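Local coordinates for protein QdtA (Thermoanaerobacterium thermosaccharolyticum, PDB 4ZU5) that belongs to the WxcM-like proteins of the cupin clan, folds mainly into antiparallel beta sheets and binds thymidine in the crystal, at residues M1-V5 against L71-E76; P93-R97 against I122-Y128. All coordinates share one frame; numbering follows the deposited sequence.

Contact 1: M1-V5 against L71-E76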
loop_
_atom_site.group_PDB
_atom_site.type_symbol
_atom_site.label_atom_id
_atom_site.label_comp_id
_atom_site.label_asym_id
_atom_site.label_seq_id
_atom_site.Cartn_x
_atom_site.Cartn_y
_atom_site.Cartn_z
ATOM N N MET A 1 26.945 1.069 -10.832
ATOM C CA MET A 1 27.658 1.459 -9.594
ATOM C C MET A 1 26.716 1.260 -8.416
ATOM O O MET A 1 27.026 0.453 -7.547
ATOM C CB MET A 1 28.245 2.884 -9.673
ATOM C CG MET A 1 29.681 2.959 -9.157
ATOM S SD MET A 1 30.911 3.589 -10.333
ATOM C CE MET A 1 32.364 2.588 -9.985
ATOM N N LEU A 2 25.542 1.894 -8.402
ATOM C CA LEU A 2 24.555 1.494 -7.388
ATOM C C LEU A 2 23.739 0.234 -7.723
ATOM O O LEU A 2 22.597 0.293 -8.144
ATOM C CB LEU A 2 23.650 2.616 -6.926
ATOM C CG LEU A 2 23.113 2.179 -5.550
ATOM C CD1 LEU A 2 24.063 2.394 -4.386
ATOM C CD2 LEU A 2 21.827 2.934 -5.294
ATOM N N TYR A 3 24.312 -0.887 -7.336
ATOM C CA TYR A 3 23.707 -2.205 -7.535
ATOM C C TYR A 3 22.462 -2.447 -6.696
ATOM O O TYR A 3 22.339 -1.932 -5.606
ATOM C CB TYR A 3 24.713 -3.292 -7.190
ATOM C CG TYR A 3 25.925 -3.371 -8.078
ATOM C CD1 TYR A 3 27.197 -3.086 -7.591
ATOM C CD2 TYR A 3 25.806 -3.737 -9.412
ATOM C CE1 TYR A 3 28.310 -3.152 -8.415
ATOM C CE2 TYR A 3 26.904 -3.783 -10.235
ATOM C CZ TYR A 3 28.153 -3.505 -9.721
ATOM O OH TYR A 3 29.207 -3.593 -10.570
ATOM N N ASN A 4 21.585 -3.319 -7.179
ATOM C CA ASN A 4 20.501 -3.924 -6.415
ATOM C C ASN A 4 19.377 -2.934 -6.121
ATOM O O ASN A 4 18.609 -3.087 -5.154
ATOM C CB ASN A 4 20.987 -4.623 -5.144
ATOM C CG ASN A 4 21.943 -5.782 -5.422
ATOM O OD1 ASN A 4 22.389 -6.048 -6.573
ATOM N ND2 ASN A 4 22.233 -6.518 -4.367
ATOM N N VAL A 5 19.267 -1.951 -6.987
ATOM C CA VAL A 5 18.269 -0.905 -6.864
ATOM C C VAL A 5 17.706 -0.547 -8.222
ATOM O O VAL A 5 18.458 -0.529 -9.188
ATOM C CB VAL A 5 18.920 0.337 -6.202
ATOM C CG1 VAL A 5 17.954 1.507 -6.153
ATOM C CG2 VAL A 5 19.326 -0.017 -4.791
ATOM N N LEU A 71 20.396 5.622 -0.059
ATOM C CA LEU A 71 20.795 4.273 -0.330
ATOM C C LEU A 71 22.310 4.213 -0.297
ATOM O O LEU A 71 22.994 5.056 -0.885
ATOM C CB LEU A 71 20.348 3.830 -1.727
ATOM C CG LEU A 71 18.861 4.072 -1.976
ATOM C CD1 LEU A 71 18.551 4.089 -3.468
ATOM C CD2 LEU A 71 18.106 2.987 -1.265
ATOM N N LYS A 72 22.826 3.168 0.325
ATOM C CA LYS A 72 24.253 2.985 0.264
ATOM C C LYS A 72 24.738 1.557 0.312
ATOM O O LYS A 72 24.147 0.671 0.924
ATOM C CB LYS A 72 24.901 3.873 1.327
ATOM C CG LYS A 72 25.583 3.197 2.483
ATOM C CD LYS A 72 25.548 4.181 3.641
ATOM C CE LYS A 72 26.901 4.839 3.878
ATOM N NZ LYS A 72 26.727 5.666 5.103
ATOM N N ILE A 73 25.838 1.337 -0.394
ATOM C CA ILE A 73 26.577 0.123 -0.323
ATOM C C ILE A 73 28.018 0.618 -0.153
ATOM O O ILE A 73 28.291 1.816 -0.274
ATOM C CB ILE A 73 26.430 -0.704 -1.626
ATOM C CG1 ILE A 73 26.945 0.047 -2.867
ATOM C CG2 ILE A 73 24.962 -0.998 -1.869
ATOM C CD1 ILE A 73 26.858 -0.742 -4.172
ATOM N N PRO A 74 28.946 -0.309 0.006
ATOM C CA PRO A 74 30.305 0.164 0.236
ATOM C C PRO A 74 30.788 1.055 -0.908
ATOM O O PRO A 74 30.591 0.743 -2.089
ATOM C CB PRO A 74 31.097 -1.136 0.353
ATOM C CG PRO A 74 30.098 -2.087 0.923
ATOM C CD PRO A 74 28.844 -1.765 0.160
ATOM N N ASP A 75 31.307 2.219 -0.525
ATOM C CA ASP A 75 31.939 3.142 -1.450
ATOM C C ASP A 75 30.915 3.871 -2.294
ATOM O O ASP A 75 31.290 4.702 -3.094
ATOM C CB ASP A 75 32.926 2.407 -2.373
ATOM C CG ASP A 75 34.133 1.819 -1.617
ATOM O OD1 ASP A 75 34.521 2.392 -0.576
ATOM O OD2 ASP A 75 34.701 0.794 -2.073
ATOM N N GLU A 76 29.620 3.597 -2.144
ATOM C CA GLU A 76 28.679 4.293 -2.992
ATOM C C GLU A 76 27.472 4.777 -2.224
ATOM O O GLU A 76 26.966 4.072 -1.371
ATOM C CB GLU A 76 28.269 3.369 -4.130
ATOM C CG GLU A 76 27.589 4.076 -5.292
ATOM C CD GLU A 76 28.532 5.011 -6.031
ATOM O OE1 GLU A 76 28.275 6.241 -6.029
ATOM O OE2 GLU A 76 29.542 4.497 -6.563
#
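Leu-2 drops its forked end between Leu-71, Ile-73 and Glu-76, and its two methyls divide the work. Chi1 of -158° sets Leu-2 CG anti to the backbone N, aiming the fork; Leu-2 CD2 lies 3.9 Å from Leu-71 CD1, and Leu-2 CD1 4.0 Å from both Ile-73 CG1 and Glu-76 CG. The side chains of Leu-2 and Leu-71 cross at about a right angle. Val-5 instead meets Leu-71 tip to tip, Val-5 CG1 standing 3.8 Å from Leu-71 CD1. Ile-73 brings CD1 to the backbone of the N-terminal segment, 3.6 Å from Met-1 O, and slants past the Tyr-3 ring. Farther out, Met-1 crosses the bent chain of Glu-76 at roughly 90°. Leu-2 is the centre of an inverse gamma turn. Across the contact, a type II beta turn from Ile-73 to Glu-76 joins strands 67-73 and 76-82 as a hairpin, with Ile-73 and Glu-76 paired by backbone bonds in both directions (Glu-76 N to Ile-73 O, 2.9 Å). The carboxylate of Glu-76 forms a salt bridge through OE1 with Lys-78. No hydrogen bond spans the two segments, which implies that the chain start is held against the hairpin chiefly by apolar packing.

Contact 2: P93-R97 against I122-Y128. Unlike the reference sequence in segment 93-97: Leu-94 (reference Phe), Val-95 (reference Leu).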
loop_
_atom_site.group_PDB
_atom_site.type_symbol
_atom_site.label_atom_id
_atom_site.label_comp_id
_atom_site.label_asym_id
_atom_site.label_seq_id
_atom_site.Cartn_x
_atom_site.Cartn_y
_atom_site.Cartn_z
ATOM N N PRO A 93 18.788 -7.146 -1.897
ATOM C CA PRO A 93 19.595 -7.520 -0.739
ATOM C C PRO A 93 20.867 -6.691 -0.624
ATOM O O PRO A 93 21.454 -6.258 -1.640
ATOM C CB PRO A 93 19.945 -8.970 -1.033
ATOM C CG PRO A 93 18.690 -9.461 -1.668
ATOM C CD PRO A 93 18.388 -8.348 -2.653
ATOM N N LEU A 94 21.158 -6.393 0.630
ATOM C CA LEU A 94 22.419 -5.826 1.044
ATOM C C LEU A 94 22.625 -4.422 0.574
ATOM O O LEU A 94 23.756 -3.970 0.346
ATOM C CB LEU A 94 23.563 -6.688 0.556
ATOM C CG LEU A 94 23.655 -8.004 1.333
ATOM C CD1 LEU A 94 24.809 -8.784 0.756
ATOM C CD2 LEU A 94 23.791 -7.879 2.841
ATOM N N VAL A 95 21.532 -3.686 0.545
ATOM C CA VAL A 95 21.615 -2.273 0.361
ATOM C C VAL A 95 21.177 -1.644 1.675
ATOM O O VAL A 95 20.163 -2.029 2.218
ATOM C CB VAL A 95 20.656 -1.838 -0.738
ATOM C CG1 VAL A 95 20.596 -0.320 -0.829
ATOM C CG2 VAL A 95 21.094 -2.414 -2.096
ATOM N N TRP A 96 21.960 -0.699 2.202
ATOM C CA TRP A 96 21.621 -0.020 3.454
ATOM C C TRP A 96 20.758 1.157 3.109
ATOM O O TRP A 96 21.045 1.931 2.176
ATOM C CB TRP A 96 22.925 0.454 4.172
ATOM C CG TRP A 96 22.762 1.178 5.494
ATOM C CD1 TRP A 96 22.645 2.513 5.666
ATOM C CD2 TRP A 96 22.758 0.617 6.802
ATOM N NE1 TRP A 96 22.530 2.828 7.006
ATOM C CE2 TRP A 96 22.614 1.681 7.724
ATOM C CE3 TRP A 96 22.792 -0.670 7.295
ATOM C CZ2 TRP A 96 22.521 1.485 9.098
ATOM C CZ3 TRP A 96 22.765 -0.860 8.661
ATOM C CH2 TRP A 96 22.589 0.223 9.548
ATOM N N ARG A 97 19.727 1.387 3.905
ATOM C CA ARG A 97 18.955 2.584 3.646
ATOM C C ARG A 97 18.505 3.355 4.863
ATOM O O ARG A 97 18.352 2.802 5.950
ATOM C CB ARG A 97 17.784 2.309 2.710
ATOM C CG ARG A 97 16.512 1.877 3.381
ATOM C CD ARG A 97 16.767 0.623 4.181
ATOM N NE ARG A 97 17.356 -0.483 3.420
ATOM C CZ ARG A 97 16.645 -1.416 2.793
ATOM N NH1 ARG A 97 15.320 -1.335 2.799
ATOM N NH2 ARG A 97 17.259 -2.432 2.195
ATOM N N ILE A 122 19.217 -6.644 9.162
ATOM C CA ILE A 122 20.550 -6.256 9.592
ATOM C C ILE A 122 20.511 -4.838 10.142
ATOM O O ILE A 122 20.300 -3.870 9.401
ATOM C CB ILE A 122 21.561 -6.254 8.454
ATOM C CG1 ILE A 122 21.661 -7.635 7.803
ATOM C CG2 ILE A 122 22.920 -5.833 8.992
ATOM C CD1 ILE A 122 22.511 -7.620 6.548
ATOM N N ARG A 123 20.717 -4.699 11.447
ATOM C CA ARG A 123 20.703 -3.380 12.074
ATOM C C ARG A 123 22.099 -2.896 12.484
ATOM O O ARG A 123 22.302 -1.737 12.750
ATOM C CB ARG A 123 19.800 -3.396 13.301
ATOM C CG ARG A 123 18.336 -3.307 12.925
ATOM C CD ARG A 123 17.411 -3.822 14.023
ATOM N NE ARG A 123 16.046 -3.954 13.516
ATOM C CZ ARG A 123 15.324 -2.940 13.038
ATOM N NH1 ARG A 123 15.805 -1.696 13.023
ATOM N NH2 ARG A 123 14.106 -3.165 12.571
ATOM N N ASN A 124 23.056 -3.799 12.533
ATOM C CA ASN A 124 24.410 -3.415 12.894
ATOM C C ASN A 124 25.165 -2.950 11.680
ATOM O O ASN A 124 25.440 -3.716 10.766
ATOM C CB ASN A 124 25.138 -4.583 13.540
ATOM C CG ASN A 124 26.486 -4.175 14.089
ATOM O OD1 ASN A 124 27.405 -3.885 13.347
ATOM N ND2 ASN A 124 26.588 -4.114 15.398
ATOM N N TYR A 125 25.533 -1.688 11.687
ATOM C CA TYR A 125 26.190 -1.121 10.537
ATOM C C TYR A 125 27.509 -1.795 10.234
ATOM O O TYR A 125 27.824 -2.005 9.069
ATOM C CB TYR A 125 26.341 0.379 10.705
ATOM C CG TYR A 125 26.907 1.048 9.486
ATOM C CD1 TYR A 125 26.135 1.233 8.344
ATOM C CD2 TYR A 125 28.238 1.430 9.429
ATOM C CE1 TYR A 125 26.657 1.821 7.203
ATOM C CE2 TYR A 125 28.760 2.064 8.324
ATOM C CZ TYR A 125 27.995 2.245 7.197
ATOM O OH TYR A 125 28.537 2.786 6.059
ATOM N N ASP A 126 28.266 -2.193 11.254
ATOM C CA ASP A 126 29.572 -2.841 10.983
ATOM C C ASP A 126 29.411 -4.232 10.369
ATOM O O ASP A 126 30.167 -4.627 9.503
ATOM C CB ASP A 126 30.443 -2.960 12.239
ATOM C CG ASP A 126 30.876 -1.607 12.783
ATOM O OD1 ASP A 126 31.160 -0.670 12.014
ATOM O OD2 ASP A 126 30.900 -1.477 14.012
ATOM N N PHE A 127 28.401 -4.950 10.821
ATOM C CA PHE A 127 28.091 -6.246 10.248
ATOM C C PHE A 127 27.601 -6.065 8.815
ATOM O O PHE A 127 27.997 -6.809 7.937
ATOM C CB PHE A 127 27.031 -6.971 11.086
ATOM C CG PHE A 127 26.712 -8.364 10.571
ATOM C CD1 PHE A 127 27.705 -9.348 10.535
ATOM C CD2 PHE A 127 25.445 -8.683 10.062
ATOM C CE1 PHE A 127 27.443 -10.613 10.017
ATOM C CE2 PHE A 127 25.170 -9.958 9.581
ATOM C CZ PHE A 127 26.167 -10.928 9.560
ATOM N N TYR A 128 26.725 -5.090 8.591
ATOM C CA TYR A 128 26.262 -4.801 7.256
ATOM C C TYR A 128 27.477 -4.663 6.356
ATOM O O TYR A 128 27.621 -5.360 5.365
ATOM C CB TYR A 128 25.417 -3.522 7.166
ATOM C CG TYR A 128 25.280 -3.077 5.753
ATOM C CD1 TYR A 128 24.502 -3.799 4.863
ATOM C CD2 TYR A 128 26.034 -2.043 5.255
ATOM C CE1 TYR A 128 24.489 -3.494 3.525
ATOM C CE2 TYR A 128 26.013 -1.721 3.917
ATOM C CZ TYR A 128 25.213 -2.440 3.050
ATOM O OH TYR A 128 25.250 -2.102 1.719
#
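Trp-96 sits at the centre of an aromatic cluster with Tyr-125 and Tyr-128. Its CG is anti to the backbone N (chi1 -180°), which carries the indole out from the strand to the first turn of the helix. Tyr-125 comes edge-on to one indole face in a T-shaped pair: Tyr-125 CD1 lies 3.6 Å from Trp-96 CE2, and the planes of the six-membered ring and the phenol meet at 80°. The ring of Tyr-128 is inclined by 46° to that same six-membered ring. It also receives a CH-pi contact, since Trp-96 CB lies over its face, 4.0 Å from the Tyr-128 ring centroid. Beside the cluster, Leu-94 CD2 reaches Ile-122 CD1 at 3.9 Å.

The contact thus packs the N-terminal end of helix 125-136 against strand 96-100 of one antiparallel sheet of this cupin-clan protein. Asn-124 is the N-cap of that helix, its OD1 accepting from Phe-127 N at 2.9 Å and, weakly, from Asp-126 N.

Toward the polar edge, Arg-123 O approaches the indole rim near its plane, 3.8 Å from Trp-96 CH2, while Trp-96 NE1 bonds to Glu-98. Tyr-128 OH donates to Leu-94 O over 2.8 Å; the hydroxyl stands above the carbonyl plane, whereas Leu-94 O lies at the edge of the Tyr-128 ring, near the ring plane.

Overall arrangement
Contacts 1 and 2 follow one another along the chain, yet their centres lie only 12 Å apart and they touch directly. Strands 67-73 and 96-100 are neighbours in one sheet, and Lys-72 N lies 2.9 Å from Trp-96 O, a probable hydrogen bond between them. A second probable bond, Asn-4 ND2 to Pro-93 O at 2.8 Å, ties the N-terminal segment to the start of 93-97. Helix 125-136 also packs on the hairpin of contact 1, with Tyr-128 OH 3.3 Å from Ile-73 CA. As for the ligand, contact 2 comes near it: the Arg-123 side chain is about 4 Å from a bound thymidine, and Arg-35, Tyr-116 and Tyr-121 are thymidine-pocket residues of this chain.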